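LAIR1 ecotodomain from MGD21 antibody (Homo sapiens, PDB 7JZK) is an immunoglobulin-domain receptor ectodomain, carried as an insert in a malaria antibody, that binds the V2 domain of a Plasmodium RIFIN. Local coordinates at residues F24-P29 and Q33-E38; R77-Y80 and W86-Q89. All blocks are in the same frame, centred on the assembly; numbering follows the deposited sequence.

Contact 1: F24-P29 and Q33-E38; sequences FVCRGP and QTFRLE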
ATOM      1  N   PHE A  24      16.286   8.667   4.754  1.00 53.01           N
ATOM      2  CA  PHE A  24      16.604   7.317   5.192  1.00 50.78           C
ATOM      3  C   PHE A  24      17.361   6.631   4.074  1.00 47.63           C
ATOM      4  O   PHE A  24      16.878   6.571   2.940  1.00 48.13           O
ATOM      5  CB  PHE A  24      15.327   6.535   5.520  1.00 48.57           C
ATOM      6  CG  PHE A  24      14.543   7.120   6.648  1.00 44.52           C
ATOM      7  CD1 PHE A  24      13.480   7.959   6.400  1.00 45.53           C
ATOM      8  CD2 PHE A  24      14.906   6.872   7.953  1.00 47.54           C
ATOM      9  CE1 PHE A  24      12.773   8.526   7.431  1.00 44.73           C
ATOM     10  CE2 PHE A  24      14.199   7.421   8.993  1.00 45.23           C
ATOM     11  CZ  PHE A  24      13.132   8.260   8.731  1.00 46.24           C
ATOM     12  N   VAL A  25      18.529   6.095   4.409  1.00 53.88           N
ATOM     13  CA  VAL A  25      19.419   5.402   3.480  1.00 53.02           C
ATOM     14  C   VAL A  25      19.423   3.929   3.855  1.00 48.16           C
ATOM     15  O   VAL A  25      19.783   3.562   4.985  1.00 41.71           O
ATOM     16  CB  VAL A  25      20.844   5.979   3.508  1.00 56.62           C
ATOM     17  CG1 VAL A  25      21.697   5.341   2.414  1.00 53.31           C
ATOM     18  CG2 VAL A  25      20.816   7.503   3.368  1.00 52.31           C
ATOM     19  N   CYS A  26      18.973   3.104   2.921  1.00 47.17           N
ATOM     20  CA  CYS A  26      18.920   1.662   3.072  1.00 50.84           C
ATOM     21  C   CYS A  26      20.060   1.045   2.278  1.00 53.63           C
ATOM     22  O   CYS A  26      20.215   1.334   1.085  1.00 51.36           O
ATOM     23  CB  CYS A  26      17.581   1.129   2.573  1.00 49.11           C
ATOM     24  SG  CYS A  26      16.192   1.638   3.553  1.00 57.29           S
ATOM     25  N   ARG A  27      20.868   0.224   2.936  1.00 54.51           N
ATOM     26  CA  ARG A  27      22.021  -0.393   2.295  1.00 54.47           C
ATOM     27  C   ARG A  27      21.933  -1.902   2.375  1.00 49.29           C
ATOM     28  O   ARG A  27      21.591  -2.462   3.423  1.00 45.31           O
ATOM     29  CB  ARG A  27      23.327   0.098   2.892  1.00 52.42           C
ATOM     30  CG  ARG A  27      23.704   1.460   2.350  1.00 59.51           C
ATOM     31  CD  ARG A  27      25.097   1.849   2.754  1.00 65.07           C
ATOM     32  NE  ARG A  27      25.195   3.247   3.182  1.00 70.24           N
ATOM     33  CZ  ARG A  27      24.702   3.749   4.311  1.00 79.28           C
ATOM     34  NH1 ARG A  27      24.867   5.039   4.584  1.00 80.40           N
ATOM     35  NH2 ARG A  27      24.029   2.981   5.165  1.00 84.78           N
ATOM     36  N   GLY A  28      22.228  -2.531   1.239  1.00 48.75           N
ATOM     37  CA  GLY A  28      22.296  -3.964   1.121  1.00 54.37           C
ATOM     38  C   GLY A  28      23.394  -4.403   0.158  1.00 58.93           C
ATOM     39  O   GLY A  28      24.344  -3.657  -0.150  1.00 56.42           O
ATOM     40  N   PRO A  29      23.298  -5.648  -0.300  1.00 50.75           N
ATOM     41  CA  PRO A  29      24.293  -6.197  -1.225  1.00 62.70           C
ATOM     42  C   PRO A  29      24.041  -5.685  -2.639  1.00 64.67           C
ATOM     43  O   PRO A  29      23.075  -4.966  -2.899  1.00 66.05           O
ATOM     44  CB  PRO A  29      24.054  -7.708  -1.127  1.00 58.79           C
ATOM     45  CG  PRO A  29      22.558  -7.804  -0.860  1.00 51.60           C
ATOM     46  CD  PRO A  29      22.244  -6.622   0.026  1.00 45.66           C
ATOM     47  N   GLN A  33      16.940  -5.780  -6.163  1.00 50.10           N
ATOM     48  CA  GLN A  33      15.893  -5.380  -7.093  1.00 52.30           C
ATOM     49  C   GLN A  33      15.036  -4.280  -6.497  1.00 49.73           C
ATOM     50  O   GLN A  33      14.854  -3.226  -7.112  1.00 52.66           O
ATOM     51  CB  GLN A  33      15.026  -6.573  -7.447  1.00 50.25           C
ATOM     52  CG  GLN A  33      15.822  -7.765  -7.865  1.00 45.73           C
ATOM     53  CD  GLN A  33      14.930  -8.848  -8.373  1.00 54.32           C
ATOM     54  OE1 GLN A  33      13.776  -8.597  -8.751  1.00 60.41           O
ATOM     55  NE2 GLN A  33      15.436 -10.072  -8.370  1.00 53.98           N
ATOM     56  N   THR A  34      14.555  -4.486  -5.273  1.00 47.21           N
ATOM     57  CA  THR A  34      13.684  -3.508  -4.648  1.00 51.41           C
ATOM     58  C   THR A  34      14.088  -3.313  -3.194  1.00 47.65           C
ATOM     59  O   THR A  34      14.344  -4.282  -2.474  1.00 48.43           O
ATOM     60  CB  THR A  34      12.216  -3.956  -4.697  1.00 46.24           C
ATOM     61  OG1 THR A  34      11.901  -4.461  -5.997  1.00 53.07           O
ATOM     62  CG2 THR A  34      11.348  -2.782  -4.480  1.00 55.39           C
ATOM     63  N   PHE A  35      14.114  -2.058  -2.768  1.00 42.80           N
ATOM     64  CA  PHE A  35      14.195  -1.701  -1.361  1.00 46.70           C
ATOM     65  C   PHE A  35      12.811  -1.277  -0.886  1.00 45.96           C
ATOM     66  O   PHE A  35      12.142  -0.491  -1.564  1.00 43.27           O
ATOM     67  CB  PHE A  35      15.161  -0.543  -1.154  1.00 47.71           C
ATOM     68  CG  PHE A  35      16.451  -0.949  -0.572  1.00 50.34           C
ATOM     69  CD1 PHE A  35      17.610  -0.877  -1.321  1.00 56.45           C
ATOM     70  CD2 PHE A  35      16.505  -1.457   0.705  1.00 56.45           C
ATOM     71  CE1 PHE A  35      18.822  -1.277  -0.781  1.00 57.81           C
ATOM     72  CE2 PHE A  35      17.690  -1.855   1.249  1.00 54.67           C
ATOM     73  CZ  PHE A  35      18.859  -1.764   0.509  1.00 55.64           C
ATOM     74  N   ARG A  36      12.394  -1.761   0.285  1.00 42.85           N
ATOM     75  CA  ARG A  36      11.135  -1.365   0.907  1.00 42.15           C
ATOM     76  C   ARG A  36      11.427  -0.777   2.280  1.00 41.70           C
ATOM     77  O   ARG A  36      12.044  -1.441   3.130  1.00 42.68           O
ATOM     78  CB  ARG A  36      10.189  -2.557   1.043  1.00 41.79           C
ATOM     79  CG  ARG A  36       9.051  -2.408   2.035  1.00 40.48           C
ATOM     80  CD  ARG A  36       8.050  -3.556   1.870  1.00 37.79           C
ATOM     81  NE  ARG A  36       7.552  -3.672   0.500  1.00 36.57           N
ATOM     82  CZ  ARG A  36       6.684  -4.601   0.094  1.00 36.84           C
ATOM     83  NH1 ARG A  36       6.213  -5.505   0.953  1.00 32.95           N
ATOM     84  NH2 ARG A  36       6.279  -4.630  -1.172  1.00 37.27           N
ATOM     85  N   LEU A  37      10.942   0.445   2.500  1.00 39.30           N
ATOM     86  CA  LEU A  37      11.082   1.162   3.757  1.00 40.42           C
ATOM     87  C   LEU A  37       9.781   1.024   4.523  1.00 41.59           C
ATOM     88  O   LEU A  37       8.725   1.429   4.020  1.00 43.95           O
ATOM     89  CB  LEU A  37      11.419   2.625   3.516  1.00 35.56           C
ATOM     90  CG  LEU A  37      11.378   3.520   4.740  1.00 38.13           C
ATOM     91  CD1 LEU A  37      12.623   3.294   5.603  1.00 38.55           C
ATOM     92  CD2 LEU A  37      11.351   4.947   4.223  1.00 34.22           C
ATOM     93  N   GLU A  38       9.874   0.366   5.664  1.00 38.28           N
ATOM     94  CA  GLU A  38       8.675   0.053   6.451  1.00 39.26           C
ATOM     95  C   GLU A  38       8.596   0.942   7.675  1.00 42.35           C
ATOM     96  O   GLU A  38       9.625   1.386   8.152  1.00 44.45           O
ATOM     97  CB  GLU A  38       8.718  -1.402   6.894  1.00 33.99           C
ATOM     98  CG  GLU A  38       8.379  -2.429   5.843  1.00 33.70           C
ATOM     99  CD  GLU A  38       8.379  -3.823   6.440  1.00 34.82           C
ATOM    100  OE1 GLU A  38       8.254  -4.791   5.692  1.00 31.49           O
ATOM    101  OE2 GLU A  38       8.502  -3.926   7.659  1.00 33.63           O
TER
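Phe35 lays one face of its ring against Cys26, and this is the dense part of the contact. Cys26 CB stands 3.6 Å from the centroid of the Phe35 ring, a CH-pi contact over the face. It is displaced toward the rim, where Cys26 CB comes within 3.3 Å of Phe35 CE2. The sulfur lies farther out, Cys26 SG being 4.9 Å from the same centroid in an oblique sulfur-aromatic approach. With SG beside the backbone N and anti to the carbonyl carbon (chi1 -67°), Cys26 directs its sulfur to Cys78, its disulfide partner. At the ring edge, in its plane, Gly28 N comes within 3.5 Å of Phe35 CZ. Glycine suits this place because the room a side chain would need is already taken by Phe35 CZ and the Pro29 ring.

Packing thins toward Phe24 and Leu37. Phe24 CB and Leu37 CD1 are 4.2 Å apart, and Leu37 CD1 lies 4.4 Å from Cys26 SG, so the branched leucine fills the side of the disulfide away from Phe35. Phe76 adds its ring to Phe24, while Ala61 packs on Phe35 and Phe63 on Leu37. The outer faces differ: Arg27 lies toward the more open side, reaching Ser9 OG, whereas Arg36, salt-bridged to Asp47, is buried with Ala99 of the Rifin chain packed on it.

The two strands belong to opposite sheets of the immunoglobulin sandwich, their axes 8.6 Å apart at closest approach, and no hydrogen bond crosses between them. Cohesion across this part of the core therefore rests on apolar packing, aromatic contact and the covalent sulfur bridge, with Arg27 and Arg36 turned away from the space between the sheets.

Contact 2: R77-Y80 and W86-Q89; sequences RCIY and WSEQ
Strand residues 77-80 and segment 86-89 run in nearly opposite directions, 159° apart, and are joined by a straight backbone hydrogen bond from Ser87 N to Tyr80 O (2.8 Å). They belong to the hairpin of strands 74-82 and 85-97 in the immunoglobulin domain, with 86-89 an irregular part of its second arm. Past that bond, Gln89 CA makes a CA-H...O contact with Cys78 O at 3.5 Å.

Side chains pack on both surfaces of the hairpin. Ser87 CB sits over the face of the Tyr80 ring, 3.6 Å from its centroid, and serine is small enough to let the ring come this close. Tyr80 CG occupies the position between backbone N and carbonyl carbon (chi1 66°), which folds the ring back over Ser87 while Tyr80 OH reaches the carbonyl of Pro4. On the other surface Ile79 CG1 meets Trp86 CE3 at 3.7 Å, the two side chains crossing at about a right angle, and Ile79 CD1 rests 3.2 Å from Ser87 O. Farther along, the guanidinium of Arg77 is stacked on the Gln89 side chain, with Gln89 CG over its centre, 3.4 Å from Arg77 CZ; the guanidinium and amide planes are 23° apart. Arginine suits the place because its flat group can take this cover while its NE forms a salt bridge with Glu38.

Phe105 of the Rifin chain meets the Trp86 ring, and Pro101 of the Rifin chain packs on Gln89. Within the sheet, strand 74-82 lies between strands 34-38 and 85-97.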
ATOM      1  N   ARG A  77      12.419   0.959   9.041  1.00 42.21           N
ATOM      2  CA  ARG A  77      13.412  -0.100   8.846  1.00 41.94           C
ATOM      3  C   ARG A  77      13.425  -0.510   7.379  1.00 39.16           C
ATOM      4  O   ARG A  77      12.499  -0.214   6.629  1.00 40.05           O
ATOM      5  CB  ARG A  77      13.142  -1.308   9.746  1.00 34.96           C
ATOM      6  CG  ARG A  77      12.100  -2.261   9.210  1.00 34.60           C
ATOM      7  CD  ARG A  77      11.854  -3.345  10.211  1.00 32.02           C
ATOM      8  NE  ARG A  77      10.733  -4.202   9.837  1.00 30.92           N
ATOM      9  CZ  ARG A  77      10.379  -5.290  10.525  1.00 33.42           C
ATOM     10  NH1 ARG A  77      11.063  -5.643  11.613  1.00 35.26           N
ATOM     11  NH2 ARG A  77       9.360  -6.038  10.125  1.00 33.66           N
ATOM     12  N   CYS A  78      14.486  -1.192   6.970  1.00 35.86           N
ATOM     13  CA  CYS A  78      14.644  -1.550   5.569  1.00 37.03           C
ATOM     14  C   CYS A  78      14.500  -3.047   5.371  1.00 37.60           C
ATOM     15  O   CYS A  78      14.745  -3.856   6.273  1.00 36.72           O
ATOM     16  CB  CYS A  78      15.998  -1.105   4.996  1.00 40.34           C
ATOM     17  SG  CYS A  78      16.444   0.628   5.306  1.00 64.78           S
ATOM     18  N   ILE A  79      14.066  -3.400   4.172  1.00 42.94           N
ATOM     19  CA  ILE A  79      14.078  -4.788   3.748  1.00 44.57           C
ATOM     20  C   ILE A  79      14.250  -4.766   2.241  1.00 44.51           C
ATOM     21  O   ILE A  79      13.798  -3.845   1.564  1.00 44.21           O
ATOM     22  CB  ILE A  79      12.797  -5.531   4.194  1.00 42.98           C
ATOM     23  CG1 ILE A  79      12.882  -7.025   3.883  1.00 38.65           C
ATOM     24  CG2 ILE A  79      11.586  -4.931   3.548  1.00 36.05           C
ATOM     25  CD1 ILE A  79      11.678  -7.778   4.356  1.00 35.22           C
ATOM     26  N   TYR A  80      14.955  -5.743   1.706  1.00 43.44           N
ATOM     27  CA  TYR A  80      15.181  -5.708   0.278  1.00 42.18           C
ATOM     28  C   TYR A  80      14.827  -7.055  -0.310  1.00 39.74           C
ATOM     29  O   TYR A  80      14.735  -8.066   0.394  1.00 39.30           O
ATOM     30  CB  TYR A  80      16.616  -5.317  -0.078  1.00 44.04           C
ATOM     31  CG  TYR A  80      17.667  -6.306   0.344  1.00 49.22           C
ATOM     32  CD1 TYR A  80      18.349  -6.142   1.538  1.00 48.78           C
ATOM     33  CD2 TYR A  80      18.005  -7.390  -0.464  1.00 46.62           C
ATOM     34  CE1 TYR A  80      19.307  -7.020   1.924  1.00 47.42           C
ATOM     35  CE2 TYR A  80      18.957  -8.279  -0.079  1.00 45.84           C
ATOM     36  CZ  TYR A  80      19.609  -8.097   1.116  1.00 51.48           C
ATOM     37  OH  TYR A  80      20.586  -8.993   1.509  1.00 48.21           O
ATOM     38  N   TRP A  86      12.623 -12.169  -0.114  1.00 46.91           N
ATOM     39  CA  TRP A  86      12.822 -11.020   0.739  1.00 47.09           C
ATOM     40  C   TRP A  86      13.945 -11.361   1.704  1.00 41.02           C
ATOM     41  O   TRP A  86      14.033 -12.489   2.191  1.00 41.01           O
ATOM     42  CB  TRP A  86      11.544 -10.705   1.525  1.00 41.88           C
ATOM     43  CG  TRP A  86      10.508  -9.990   0.752  1.00 38.95           C
ATOM     44  CD1 TRP A  86       9.301 -10.488   0.343  1.00 38.02           C
ATOM     45  CD2 TRP A  86      10.545  -8.628   0.335  1.00 37.08           C
ATOM     46  NE1 TRP A  86       8.599  -9.523  -0.333  1.00 39.80           N
ATOM     47  CE2 TRP A  86       9.339  -8.367  -0.347  1.00 37.86           C
ATOM     48  CE3 TRP A  86      11.485  -7.603   0.462  1.00 37.47           C
ATOM     49  CZ2 TRP A  86       9.050  -7.124  -0.905  1.00 35.22           C
ATOM     50  CZ3 TRP A  86      11.200  -6.369  -0.095  1.00 39.40           C
ATOM     51  CH2 TRP A  86       9.993  -6.141  -0.767  1.00 36.82           C
ATOM     52  N   SER A  87      14.793 -10.389   1.991  1.00 39.86           N
ATOM     53  CA  SER A  87      15.776 -10.537   3.043  1.00 36.56           C
ATOM     54  C   SER A  87      15.118 -10.376   4.411  1.00 44.80           C
ATOM     55  O   SER A  87      13.948  -9.998   4.525  1.00 48.96           O
ATOM     56  CB  SER A  87      16.852  -9.495   2.879  1.00 41.83           C
ATOM     57  OG  SER A  87      16.281  -8.254   3.163  1.00 44.35           O
ATOM     58  N   GLU A  88      15.866 -10.678   5.466  1.00 46.01           N
ATOM     59  CA  GLU A  88      15.397 -10.350   6.803  1.00 42.02           C
ATOM     60  C   GLU A  88      15.454  -8.842   7.000  1.00 43.75           C
ATOM     61  O   GLU A  88      16.233  -8.141   6.351  1.00 47.32           O
ATOM     62  CB  GLU A  88      16.238 -11.047   7.864  1.00 41.67           C
ATOM     63  CG  GLU A  88      16.762 -12.414   7.425  1.00 63.85           C
ATOM     64  CD  GLU A  88      18.233 -12.392   6.951  1.00 80.27           C
ATOM     65  OE1 GLU A  88      19.093 -12.992   7.635  1.00 76.84           O
ATOM     66  OE2 GLU A  88      18.531 -11.793   5.890  1.00 61.61           O
ATOM     67  N   GLN A  89      14.568  -8.333   7.844  1.00 38.72           N
ATOM     68  CA  GLN A  89      14.484  -6.892   8.031  1.00 42.95           C
ATOM     69  C   GLN A  89      15.697  -6.388   8.804  1.00 35.46           C
ATOM     70  O   GLN A  89      16.313  -7.115   9.581  1.00 36.73           O
ATOM     71  CB  GLN A  89      13.194  -6.515   8.772  1.00 36.20           C
ATOM     72  CG  GLN A  89      11.940  -7.094   8.160  1.00 31.50           C
ATOM     73  CD  GLN A  89      11.646  -8.454   8.732  1.00 36.92           C
ATOM     74  OE1 GLN A  89      12.494  -9.042   9.406  1.00 41.17           O
ATOM     75  NE2 GLN A  89      10.438  -8.955   8.507  1.00 38.62           N
TER

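From the N terminus, the chain first closes contact 1, where strand 22-28 turns through a short loop and returns as strand 34-38 in the opposite sheet. It then passes through strands 45-48, 52-55 and 58-65 before contact 2 closes the hairpin of strands 74-82 and 85-97. The two closures follow in series, neither enclosing nor crossing the other, yet their centres are about 7 Å apart. The Cys26–Cys78 disulfide (SG to SG 2.0 Å) ties the sheets together, while strands 34-38 and 74-82 are sheet neighbours, with a probable hydrogen bond from Arg36 N to Ile79 O. Pro29 also packs against the Tyr80 ring.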